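Local atomic coordinates of putative phosphohydrolase (Shewanella amazonensis, PDB entry 3M1T), a protein that is of unknown function but, as a helical HDOD-domain protein related to the HD-type phosphohydrolases, probably acts in signal transduction. Residues A[89-94]-A[187-192]; A[118-123]-A[218-223]; A[132-137]-A[197-202]; A[143-148]-A[179-184]. All coordinates share one frame; numbering follows the deposited sequence.

How the interactions relate
All four contacts are apolar meetings of helices, or of a helix with the turn that follows one, in this all-helical chain. Interaction 3 lies closest to the chain's centre, about 6 Å from it, and touches each of the others. F191 CG of interaction 1 lies 3.8 Å from L137 CD1. Toward interaction 2, K222 NZ and Q202 OE1 are 2.8 Å apart in a probable hydrogen bond. Toward interaction 4, I199 CG2 is 3.5 Å from A183 N. Interactions 1 and 2 stand on opposite sides of the centre, about 21 Å between their centres. Interactions 1 and 4 share helix 178-188. All four are structural packing within the helical fold.

Interaction 1. Residues A[89-94]-A[187-192]; sequences SAVVGA and QSWKFT
A94 and V91, one helical turn apart near the C-terminal end of helix 79-94, meet W189 and F191 in the turn where a Schellman motif closes helix 178-188 of the HDOD domain. K190, with positive phi, is the C-prime residue of that motif: its N bonds to Q187 O, and F191 N reaches back to A186 O. This reversal sends the two aromatic side chains flanking K190 toward the same partner helix, while the lysine itself is exposed.

The closer part of the contact is at A94, whose CB sits 3.8 Å from W189 CH2 on the benzene part of the indole, approaching obliquely. V91 stands a little farther off but divides its branches between the two rings. Its CG1, trans to the backbone N (chi1 170°), comes to the indole edge near the ring plane, 4.5 Å from CZ3. Its CG2, on the backbone N side, lies 4.2 Å from F191 CZ and meets that ring at a slant. V91 also packs on I136 of helix 128-137, and F191 on T133, so this inner side is closed by protein.

Away from the rings the contact opens out. G93 on helix 79-94, Q187 and S188 at the end of helix 178-188 and K190 in the turn are exposed and take no part, and A94 itself is only partly covered. L17 lies against both A94 and W189. The indole's one polar atom is also accounted for: W189 NE1 is hydrogen-bonded to P15 O.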
loop_
_atom_site.group_PDB
_atom_site.type_symbol
_atom_site.label_atom_id
_atom_site.label_comp_id
_atom_site.label_asym_id
_atom_site.label_seq_id
_atom_site.Cartn_x
_atom_site.Cartn_y
_atom_site.Cartn_z
ATOM N N SER A 89 3.490 0.507 10.289
ATOM C CA SER A 89 3.193 -0.217 11.533
ATOM C C SER A 89 1.854 0.240 12.107
ATOM O O SER A 89 1.059 -0.559 12.593
ATOM C CB SER A 89 4.301 -0.001 12.541
ATOM O OG SER A 89 5.494 -0.526 12.020
ATOM N N ALA A 90 1.576 1.527 11.976
ATOM C CA ALA A 90 0.298 2.065 12.448
ATOM C C ALA A 90 -0.887 1.521 11.640
ATOM O O ALA A 90 -1.914 1.115 12.205
ATOM C CB ALA A 90 0.303 3.599 12.438
ATOM N N VAL A 91 -0.751 1.541 10.319
ATOM C CA VAL A 91 -1.774 1.029 9.455
ATOM C C VAL A 91 -2.041 -0.472 9.707
ATOM O O VAL A 91 -3.200 -0.876 9.851
ATOM C CB VAL A 91 -1.423 1.318 7.975
ATOM C CG1 VAL A 91 -2.375 0.579 7.051
ATOM C CG2 VAL A 91 -1.417 2.865 7.702
ATOM N N VAL A 92 -0.985 -1.261 9.784
ATOM C CA VAL A 92 -1.094 -2.700 10.074
ATOM C C VAL A 92 -1.843 -2.931 11.382
ATOM O O VAL A 92 -2.752 -3.739 11.462
ATOM C CB VAL A 92 0.313 -3.385 10.092
ATOM C CG1 VAL A 92 0.217 -4.797 10.758
ATOM C CG2 VAL A 92 0.919 -3.435 8.649
ATOM N N GLY A 93 -1.528 -2.136 12.409
ATOM C CA GLY A 93 -2.188 -2.263 13.704
ATOM C C GLY A 93 -3.657 -1.911 13.689
ATOM O O GLY A 93 -4.402 -2.353 14.563
ATOM N N ALA A 94 -4.062 -1.036 12.780
ATOM C CA ALA A 94 -5.427 -0.580 12.678
ATOM C C ALA A 94 -6.226 -1.560 11.798
ATOM O O ALA A 94 -7.411 -1.413 11.761
ATOM C CB ALA A 94 -5.466 0.801 12.122
ATOM N N GLN A 187 -8.275 8.847 2.525
ATOM C CA GLN A 187 -8.704 10.224 2.649
ATOM C C GLN A 187 -9.208 10.484 4.084
ATOM O O GLN A 187 -8.839 11.486 4.737
ATOM C CB GLN A 187 -9.777 10.534 1.645
ATOM C CG GLN A 187 -10.156 11.991 1.594
ATOM C CD GLN A 187 -11.178 12.221 0.534
ATOM O OE1 GLN A 187 -12.348 11.843 0.728
ATOM N NE2 GLN A 187 -10.736 12.705 -0.639
ATOM N N SER A 188 -10.035 9.572 4.597
ATOM C CA SER A 188 -10.580 9.739 5.938
ATOM C C SER A 188 -9.496 9.736 7.015
ATOM O O SER A 188 -9.617 10.418 8.060
ATOM C CB SER A 188 -11.576 8.623 6.193
ATOM O OG SER A 188 -12.182 8.652 7.480
ATOM N N TRP A 189 -8.457 8.947 6.798
ATOM C CA TRP A 189 -7.341 8.806 7.703
ATOM C C TRP A 189 -6.258 9.890 7.481
ATOM O O TRP A 189 -5.215 9.829 8.102
ATOM C CB TRP A 189 -6.746 7.431 7.664
ATOM C CG TRP A 189 -7.545 6.330 8.308
ATOM C CD1 TRP A 189 -8.762 6.452 8.888
ATOM C CD2 TRP A 189 -7.147 4.946 8.458
ATOM N NE1 TRP A 189 -9.154 5.207 9.387
ATOM C CE2 TRP A 189 -8.187 4.287 9.123
ATOM C CE3 TRP A 189 -6.046 4.206 8.024
ATOM C CZ2 TRP A 189 -8.133 2.920 9.419
ATOM C CZ3 TRP A 189 -5.997 2.851 8.306
ATOM C CH2 TRP A 189 -7.034 2.241 9.001
ATOM N N LYS A 190 -6.583 10.845 6.659
ATOM C CA LYS A 190 -5.846 12.115 6.511
ATOM C C LYS A 190 -4.503 11.942 5.827
ATOM O O LYS A 190 -3.537 12.713 6.059
ATOM C CB LYS A 190 -5.741 12.857 7.867
ATOM C CG LYS A 190 -7.107 13.009 8.566
ATOM C CD LYS A 190 -7.057 13.911 9.838
ATOM C CE LYS A 190 -8.376 13.905 10.572
ATOM N NZ LYS A 190 -8.280 14.779 11.762
ATOM N N PHE A 191 -4.454 10.990 4.858
ATOM C CA PHE A 191 -3.345 10.920 3.934
ATOM C C PHE A 191 -3.509 11.949 2.825
ATOM O O PHE A 191 -4.589 12.493 2.610
ATOM C CB PHE A 191 -3.204 9.486 3.375
ATOM C CG PHE A 191 -2.708 8.532 4.408
ATOM C CD1 PHE A 191 -1.335 8.429 4.628
ATOM C CD2 PHE A 191 -3.572 7.785 5.176
ATOM C CE1 PHE A 191 -0.853 7.594 5.593
ATOM C CE2 PHE A 191 -3.086 6.921 6.158
ATOM C CZ PHE A 191 -1.742 6.821 6.364
ATOM N N THR A 192 -2.427 12.256 2.137
ATOM C CA THR A 192 -2.486 13.334 1.120
ATOM C C THR A 192 -3.315 13.008 -0.071
ATOM O O THR A 192 -3.454 11.836 -0.476
ATOM C CB THR A 192 -1.112 13.686 0.569
ATOM O OG1 THR A 192 -0.556 12.557 -0.109
ATOM C CG2 THR A 192 -0.203 14.189 1.626
#

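Interaction 2. Residues A[118-123]-A[218-223]; sequences QELAKR and LAMAKQ
L120 puts one methyl, CD1, against M220 and A221 of helix 213-227, and this single branch makes the whole first shell. CD1 lies 3.9 Å from M220 CG and 4.1 Å from M220 CB, crossing the base of that side chain at a slant. It also comes within 4.4 Å of A221 CB. The leucine has CG turned trans to its own carbonyl carbon (chi1 -57°), which carries CD1 across to M220. M220, present as selenomethionine, runs extended past CG and carries its selenium beyond the touching methyl.

Further out, M220 also packs on I243 and N244 of helix 236-247 and on I249. A221 rests on V113, I116 and C117, earlier turns of L120's own helix, so the small alanine keeps the two backbones near: the CA atoms of L120 and A221 are 8.3 Å apart.

Flanking L120, E119 and R123 form a salt bridge one turn apart on helix 103-124. R123 NE gives a 2.8 Å bond to the anti lone pair of E119 OE2, with OE2 close to the guanidinium plane and the carboxylate itself turned well out of it. K259 pairs with E119 OE1, and R123 NH1 bonds to G254 O and D252 O, tying the loop between helices 236-247 and 256-263 to this helix. The whole is packing of two crossing helices through small and aliphatic residues, as expected of an all-helical fold.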
loop_
_atom_site.group_PDB
_atom_site.type_symbol
_atom_site.label_atom_id
_atom_site.label_comp_id
_atom_site.label_asym_id
_atom_site.label_seq_id
_atom_site.Cartn_x
_atom_site.Cartn_y
_atom_site.Cartn_z
ATOM N N GLN A 118 8.530 1.897 -4.587
ATOM C CA GLN A 118 9.627 2.728 -4.146
ATOM C C GLN A 118 10.768 2.797 -5.172
ATOM O O GLN A 118 11.363 3.858 -5.391
ATOM C CB GLN A 118 10.139 2.197 -2.802
ATOM C CG GLN A 118 11.045 3.134 -2.063
ATOM C CD GLN A 118 11.355 2.644 -0.653
ATOM O OE1 GLN A 118 11.836 1.522 -0.465
ATOM N NE2 GLN A 118 11.080 3.494 0.349
ATOM N N GLU A 119 11.093 1.647 -5.766
ATOM C CA GLU A 119 12.104 1.556 -6.803
ATOM C C GLU A 119 11.649 2.291 -8.071
ATOM O O GLU A 119 12.424 2.999 -8.702
ATOM C CB GLU A 119 12.364 0.089 -7.151
ATOM C CG GLU A 119 13.368 -0.119 -8.278
ATOM C CD GLU A 119 14.748 0.484 -8.017
ATOM O OE1 GLU A 119 15.158 0.576 -6.824
ATOM O OE2 GLU A 119 15.433 0.799 -9.018
ATOM N N LEU A 120 10.388 2.106 -8.442
ATOM C CA LEU A 120 9.863 2.837 -9.605
ATOM C C LEU A 120 9.966 4.350 -9.398
ATOM O O LEU A 120 10.318 5.084 -10.317
ATOM C CB LEU A 120 8.409 2.442 -9.903
ATOM C CG LEU A 120 8.143 0.970 -10.150
ATOM C CD1 LEU A 120 6.665 0.675 -10.422
ATOM C CD2 LEU A 120 9.025 0.395 -11.278
ATOM N N ALA A 121 9.620 4.817 -8.189
ATOM C CA ALA A 121 9.699 6.244 -7.861
ATOM C C ALA A 121 11.113 6.804 -7.987
ATOM O O ALA A 121 11.344 7.930 -8.458
ATOM C CB ALA A 121 9.184 6.485 -6.414
ATOM N N LYS A 122 12.072 6.017 -7.526
ATOM C CA LYS A 122 13.474 6.397 -7.655
ATOM C C LYS A 122 13.817 6.653 -9.098
ATOM O O LYS A 122 14.488 7.649 -9.425
ATOM C CB LYS A 122 14.360 5.307 -7.095
ATOM C CG LYS A 122 14.474 5.380 -5.585
ATOM C CD LYS A 122 15.253 4.222 -5.004
ATOM C CE LYS A 122 14.928 4.048 -3.511
ATOM N NZ LYS A 122 15.941 3.156 -2.875
ATOM N N ARG A 123 13.355 5.753 -9.972
ATOM C CA ARG A 123 13.569 5.881 -11.407
ATOM C C ARG A 123 12.826 7.029 -12.076
ATOM O O ARG A 123 13.341 7.637 -13.023
ATOM C CB ARG A 123 13.236 4.549 -12.096
ATOM C CG ARG A 123 14.291 3.454 -11.787
ATOM C CD ARG A 123 13.823 2.024 -12.062
ATOM N NE ARG A 123 14.933 1.140 -11.761
ATOM C CZ ARG A 123 15.886 0.748 -12.598
ATOM N NH1 ARG A 123 15.851 1.086 -13.881
ATOM N NH2 ARG A 123 16.893 0.006 -12.142
ATOM N N LEU A 218 1.439 1.888 -8.963
ATOM C CA LEU A 218 0.686 0.812 -8.361
ATOM C C LEU A 218 0.301 -0.232 -9.399
ATOM O O LEU A 218 0.463 -1.456 -9.185
ATOM C CB LEU A 218 -0.572 1.263 -7.617
ATOM C CG LEU A 218 -0.398 1.892 -6.269
ATOM C CD1 LEU A 218 -1.813 2.355 -5.837
ATOM C CD2 LEU A 218 0.263 0.905 -5.272
ATOM N N ALA A 219 -0.201 0.231 -10.529
ATOM C CA ALA A 219 -0.647 -0.721 -11.572
ATOM C C ALA A 219 0.504 -1.648 -11.996
ATOM O O ALA A 219 0.337 -2.885 -12.091
ATOM C CB ALA A 219 -1.210 0.026 -12.748
HETATM N N MSE A 220 1.655 -1.042 -12.231
HETATM C CA MSE A 220 2.851 -1.757 -12.656
HETATM C C MSE A 220 3.349 -2.717 -11.574
HETATM O O MSE A 220 3.560 -3.917 -11.801
HETATM C CB MSE A 220 3.921 -0.775 -13.084
HETATM C CG MSE A 220 5.248 -1.444 -13.408
HETATM SE SE MSE A 220 6.221 -0.347 -14.668
HETATM C CE MSE A 220 7.576 -1.688 -15.196
ATOM N N ALA A 221 3.454 -2.197 -10.344
ATOM C CA ALA A 221 3.980 -2.944 -9.198
ATOM C C ALA A 221 3.066 -4.135 -8.875
ATOM O O ALA A 221 3.536 -5.240 -8.568
ATOM C CB ALA A 221 4.140 -2.000 -7.988
ATOM N N LYS A 222 1.744 -3.926 -8.948
ATOM C CA LYS A 222 0.801 -5.013 -8.696
ATOM C C LYS A 222 0.935 -6.176 -9.674
ATOM O O LYS A 222 0.844 -7.325 -9.281
ATOM C CB LYS A 222 -0.637 -4.508 -8.720
ATOM C CG LYS A 222 -0.999 -3.645 -7.538
ATOM C CD LYS A 222 -2.370 -3.045 -7.714
ATOM C CE LYS A 222 -3.499 -4.073 -7.636
ATOM N NZ LYS A 222 -4.814 -3.487 -8.033
ATOM N N GLN A 223 1.094 -5.817 -10.938
ATOM C CA GLN A 223 1.248 -6.814 -12.007
ATOM C C GLN A 223 2.553 -7.556 -11.842
ATOM O O GLN A 223 2.587 -8.794 -11.992
ATOM C CB GLN A 223 1.100 -6.155 -13.369
ATOM C CG GLN A 223 1.007 -7.238 -14.517
ATOM C CD GLN A 223 0.493 -6.754 -15.839
ATOM O OE1 GLN A 223 -0.030 -5.648 -15.963
ATOM N NE2 GLN A 223 0.681 -7.595 -16.907
#

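Interaction 3. Residues A[132-137]-A[197-202]; sequences FTCGIL and KGIQFQ
I199 of helix 193-200 reaches across to C134 and L137, which follow each other by one turn on helix 128-137. From CB its two branches part. CG2, trans to the backbone N, leaves toward helix 178-188, while CG1 swings to the N side (chi1 -59°) and lies 4.2 Å from C134 SG. CD1 then extends outward and ends 3.6 Å from L137 CB and 4.1 Å from L137 CD1, crossing the leucine at an angle.

C134 SG, trans to its own backbone N (chi1 -162°), sits over the backbone of the partner helix, 4.2 Å from G198 CA and 4.1 Å from I199 N. G198 offers only its main chain here, which lets the sulfur settle close. L214 and L218 of helix 213-227 cover C134 as well.

Just beyond the helix end, the side chain of Q202 folds back so that NE2 donates to I199 O. This bond is 2.9 Å long with an N-H...O angle of 166°, and lies in the carbonyl plane. NE2 also bonds to H138 O, directly after helix 128-137. Cohesion between the facing side chains thus rests on dispersion and exclusion of water, while a buried amide satisfies the main-chain carbonyls I199 O and H138 O, one from each side of the contact.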
loop_
_atom_site.group_PDB
_atom_site.type_symbol
_atom_site.label_atom_id
_atom_site.label_comp_id
_atom_site.label_asym_id
_atom_site.label_seq_id
_atom_site.Cartn_x
_atom_site.Cartn_y
_atom_site.Cartn_z
ATOM N N PHE A 132 6.174 4.146 -1.540
ATOM C CA PHE A 132 6.114 3.027 -0.586
ATOM C C PHE A 132 4.785 3.103 0.212
ATOM O O PHE A 132 4.053 2.104 0.361
ATOM C CB PHE A 132 7.323 3.043 0.362
ATOM C CG PHE A 132 7.366 1.853 1.276
ATOM C CD1 PHE A 132 6.655 1.829 2.456
ATOM C CD2 PHE A 132 8.130 0.747 0.931
ATOM C CE1 PHE A 132 6.688 0.676 3.282
ATOM C CE2 PHE A 132 8.202 -0.392 1.764
ATOM C CZ PHE A 132 7.464 -0.420 2.917
ATOM N N THR A 133 4.456 4.304 0.689
ATOM C CA THR A 133 3.248 4.450 1.470
ATOM C C THR A 133 1.997 4.159 0.682
ATOM O O THR A 133 1.053 3.559 1.175
ATOM C CB THR A 133 3.207 5.861 2.155
ATOM O OG1 THR A 133 4.313 5.954 3.047
ATOM C CG2 THR A 133 1.916 6.076 2.955
ATOM N N CYS A 134 1.971 4.593 -0.567
ATOM C CA CYS A 134 0.878 4.287 -1.447
ATOM C C CYS A 134 0.705 2.757 -1.564
ATOM O O CYS A 134 -0.403 2.275 -1.484
ATOM C CB CYS A 134 1.127 4.947 -2.799
ATOM S SG CYS A 134 -0.367 5.074 -3.823
ATOM N N GLY A 135 1.814 2.030 -1.732
ATOM C CA GLY A 135 1.772 0.598 -1.699
ATOM C C GLY A 135 1.195 0.016 -0.412
ATOM O O GLY A 135 0.325 -0.878 -0.473
ATOM N N ILE A 136 1.600 0.560 0.731
ATOM C CA ILE A 136 1.071 0.093 2.027
ATOM C C ILE A 136 -0.427 0.201 2.070
ATOM O O ILE A 136 -1.081 -0.681 2.571
ATOM C CB ILE A 136 1.678 0.869 3.199
ATOM C CG1 ILE A 136 3.149 0.544 3.292
ATOM C CG2 ILE A 136 0.891 0.614 4.529
ATOM C CD1 ILE A 136 3.490 -0.980 3.425
ATOM N N LEU A 137 -0.967 1.264 1.490
ATOM C CA LEU A 137 -2.407 1.576 1.585
ATOM C C LEU A 137 -3.245 0.933 0.477
ATOM O O LEU A 137 -4.473 0.925 0.556
ATOM C CB LEU A 137 -2.614 3.083 1.500
ATOM C CG LEU A 137 -2.040 3.889 2.638
ATOM C CD1 LEU A 137 -2.096 5.433 2.345
ATOM C CD2 LEU A 137 -2.729 3.520 3.972
ATOM N N LYS A 197 -5.435 9.678 -4.680
ATOM C CA LYS A 197 -5.672 9.547 -6.138
ATOM C C LYS A 197 -4.894 8.345 -6.691
ATOM O O LYS A 197 -5.418 7.623 -7.569
ATOM C CB LYS A 197 -5.281 10.803 -6.822
ATOM C CG LYS A 197 -5.557 10.743 -8.337
ATOM C CD LYS A 197 -5.001 11.995 -9.009
ATOM C CE LYS A 197 -5.382 12.039 -10.482
ATOM N NZ LYS A 197 -4.794 13.252 -11.088
ATOM N N GLY A 198 -3.719 8.076 -6.135
ATOM C CA GLY A 198 -2.932 6.869 -6.570
ATOM C C GLY A 198 -3.706 5.609 -6.311
ATOM O O GLY A 198 -3.876 4.776 -7.200
ATOM N N ILE A 199 -4.239 5.481 -5.090
ATOM C CA ILE A 199 -5.050 4.339 -4.709
ATOM C C ILE A 199 -6.283 4.219 -5.616
ATOM O O ILE A 199 -6.612 3.140 -6.108
ATOM C CB ILE A 199 -5.467 4.407 -3.204
ATOM C CG1 ILE A 199 -4.205 4.458 -2.345
ATOM C CG2 ILE A 199 -6.360 3.213 -2.851
ATOM C CD1 ILE A 199 -4.512 4.967 -0.907
ATOM N N GLN A 200 -6.995 5.331 -5.798
ATOM C CA GLN A 200 -8.228 5.385 -6.555
ATOM C C GLN A 200 -8.076 4.837 -7.985
ATOM O O GLN A 200 -8.928 4.084 -8.439
ATOM C CB GLN A 200 -8.725 6.826 -6.603
ATOM C CG GLN A 200 -9.970 6.992 -7.404
ATOM C CD GLN A 200 -10.335 8.431 -7.686
ATOM O OE1 GLN A 200 -9.588 9.401 -7.354
ATOM N NE2 GLN A 200 -11.489 8.600 -8.312
ATOM N N PHE A 201 -6.966 5.200 -8.638
ATOM C CA PHE A 201 -6.816 4.867 -10.059
ATOM C C PHE A 201 -5.920 3.675 -10.309
ATOM O O PHE A 201 -5.575 3.406 -11.457
ATOM C CB PHE A 201 -6.327 6.085 -10.843
ATOM C CG PHE A 201 -7.421 7.053 -11.184
ATOM C CD1 PHE A 201 -8.217 6.842 -12.301
ATOM C CD2 PHE A 201 -7.660 8.135 -10.368
ATOM C CE1 PHE A 201 -9.252 7.696 -12.589
ATOM C CE2 PHE A 201 -8.708 9.008 -10.639
ATOM C CZ PHE A 201 -9.480 8.781 -11.768
ATOM N N GLN A 202 -5.576 2.903 -9.269
ATOM C CA GLN A 202 -4.634 1.797 -9.429
ATOM C C GLN A 202 -4.987 0.783 -10.559
ATOM O O GLN A 202 -4.093 0.088 -11.025
ATOM C CB GLN A 202 -4.462 1.068 -8.114
ATOM C CG GLN A 202 -5.717 0.328 -7.638
ATOM C CD GLN A 202 -5.510 -0.279 -6.286
ATOM O OE1 GLN A 202 -5.066 -1.419 -6.132
ATOM N NE2 GLN A 202 -5.756 0.553 -5.226
#

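Interaction 4. Residues A[143-148]-A[179-184]; sequences LLIVNG and AEIGAL
A helix-helix interface of the HDOD domain brings L144 and I145 of helix 140-148 against I181 of helix 178-188. The single isoleucine receives both neighbours, one on each of its branches. L144 CD1 lies 4.1 Å from I181 CG1 and 3.9 Å from I181 O, so this methyl covers backbone as well as side chain. I145 turns its CG1 to I181 CG2, 4.0 Å away. Both approaches are slanting, with no atoms pressed together.

The fork of I181 explains the division. With chi1 at -158°, CG1 is trans to the backbone N and CG2 falls between N and the carbonyl carbon, which spreads the CG1 arm and the CG2 methyl toward different residues. In I145, CB leaves alongside the partner helix, and CG1, trans to the carbonyl carbon, then turns in to the isoleucine. The two backbones are 7.6 Å apart between the CA atoms of L144 and I181.

L144 is only partly buried, whereas I145 and I181 are buried. L7 of helix 5-8 packs on I181, L174 and E170 of helix 166-174 lie against I145, and L185, a turn further along helix 178-188, meets L144.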
loop_
_atom_site.group_PDB
_atom_site.type_symbol
_atom_site.label_atom_id
_atom_site.label_comp_id
_atom_site.label_asym_id
_atom_site.label_seq_id
_atom_site.Cartn_x
_atom_site.Cartn_y
_atom_site.Cartn_z
ATOM N N LEU A 143 -10.063 -5.565 1.975
ATOM C CA LEU A 143 -10.421 -5.948 3.351
ATOM C C LEU A 143 -11.699 -5.277 3.843
ATOM O O LEU A 143 -12.543 -5.896 4.493
ATOM C CB LEU A 143 -9.239 -5.674 4.295
ATOM C CG LEU A 143 -7.942 -6.359 3.873
ATOM C CD1 LEU A 143 -6.851 -6.003 4.839
ATOM C CD2 LEU A 143 -8.090 -7.935 3.731
ATOM N N LEU A 144 -11.863 -3.992 3.521
ATOM C CA LEU A 144 -13.014 -3.263 3.991
ATOM C C LEU A 144 -14.292 -3.898 3.390
ATOM O O LEU A 144 -15.305 -3.925 4.083
ATOM C CB LEU A 144 -12.926 -1.790 3.533
ATOM C CG LEU A 144 -11.884 -0.929 4.199
ATOM C CD1 LEU A 144 -12.006 0.489 3.615
ATOM C CD2 LEU A 144 -12.127 -0.834 5.727
ATOM N N ILE A 145 -14.256 -4.273 2.122
ATOM C CA ILE A 145 -15.439 -4.879 1.472
ATOM C C ILE A 145 -15.819 -6.212 2.114
ATOM O O ILE A 145 -17.005 -6.491 2.397
ATOM C CB ILE A 145 -15.298 -4.964 -0.014
ATOM C CG1 ILE A 145 -15.290 -3.547 -0.641
ATOM C CG2 ILE A 145 -16.445 -5.857 -0.643
ATOM C CD1 ILE A 145 -15.012 -3.552 -2.045
ATOM N N VAL A 146 -14.827 -7.044 2.368
ATOM C CA VAL A 146 -15.100 -8.332 3.051
ATOM C C VAL A 146 -15.709 -8.114 4.416
ATOM O O VAL A 146 -16.686 -8.779 4.798
ATOM C CB VAL A 146 -13.818 -9.172 3.150
ATOM C CG1 VAL A 146 -14.036 -10.452 4.061
ATOM C CG2 VAL A 146 -13.353 -9.560 1.760
ATOM N N ASN A 147 -15.163 -7.171 5.180
ATOM C CA ASN A 147 -15.701 -6.910 6.500
ATOM C C ASN A 147 -17.021 -6.192 6.535
ATOM O O ASN A 147 -17.848 -6.485 7.384
ATOM C CB ASN A 147 -14.641 -6.247 7.347
ATOM C CG ASN A 147 -13.747 -7.305 8.026
ATOM O OD1 ASN A 147 -13.167 -7.059 9.076
ATOM N ND2 ASN A 147 -13.678 -8.509 7.435
ATOM N N GLY A 148 -17.241 -5.287 5.591
ATOM C CA GLY A 148 -18.428 -4.475 5.594
ATOM C C GLY A 148 -19.583 -5.061 4.880
ATOM O O GLY A 148 -20.715 -4.836 5.262
ATOM N N ALA A 179 -10.849 -0.117 -4.954
ATOM C CA ALA A 179 -9.883 0.945 -5.119
ATOM C C ALA A 179 -10.495 2.249 -4.576
ATOM O O ALA A 179 -9.829 3.047 -3.868
ATOM C CB ALA A 179 -9.384 1.106 -6.574
ATOM N N GLU A 180 -11.765 2.478 -4.889
ATOM C CA GLU A 180 -12.473 3.689 -4.473
ATOM C C GLU A 180 -12.641 3.722 -2.952
ATOM O O GLU A 180 -12.401 4.769 -2.296
ATOM C CB GLU A 180 -13.810 3.774 -5.151
ATOM C CG GLU A 180 -13.679 4.122 -6.604
ATOM C CD GLU A 180 -15.004 4.169 -7.318
ATOM O OE1 GLU A 180 -15.953 3.419 -6.963
ATOM O OE2 GLU A 180 -15.076 4.997 -8.256
ATOM N N ILE A 181 -13.060 2.603 -2.330
ATOM C CA ILE A 181 -13.264 2.599 -0.892
ATOM C C ILE A 181 -11.915 2.617 -0.159
ATOM O O ILE A 181 -11.832 3.250 0.896
ATOM C CB ILE A 181 -14.233 1.488 -0.371
ATOM C CG1 ILE A 181 -14.772 1.904 0.994
ATOM C CG2 ILE A 181 -13.598 0.088 -0.475
ATOM C CD1 ILE A 181 -15.887 0.950 1.522
ATOM N N GLY A 182 -10.877 2.000 -0.703
ATOM C CA GLY A 182 -9.531 2.124 -0.152
ATOM C C GLY A 182 -9.042 3.573 -0.210
ATOM O O GLY A 182 -8.416 4.070 0.747
ATOM N N ALA A 183 -9.353 4.247 -1.292
ATOM C CA ALA A 183 -9.004 5.654 -1.407
ATOM C C ALA A 183 -9.769 6.506 -0.383
ATOM O O ALA A 183 -9.222 7.431 0.244
ATOM C CB ALA A 183 -9.283 6.178 -2.839
ATOM N N LEU A 184 -11.050 6.199 -0.257
ATOM C CA LEU A 184 -11.903 6.899 0.731
ATOM C C LEU A 184 -11.374 6.715 2.120
ATOM O O LEU A 184 -11.374 7.701 2.889
ATOM C CB LEU A 184 -13.329 6.370 0.643
ATOM C CG LEU A 184 -14.349 7.167 1.395
ATOM C CD1 LEU A 184 -14.638 8.487 0.671
ATOM C CD2 LEU A 184 -15.661 6.375 1.626
#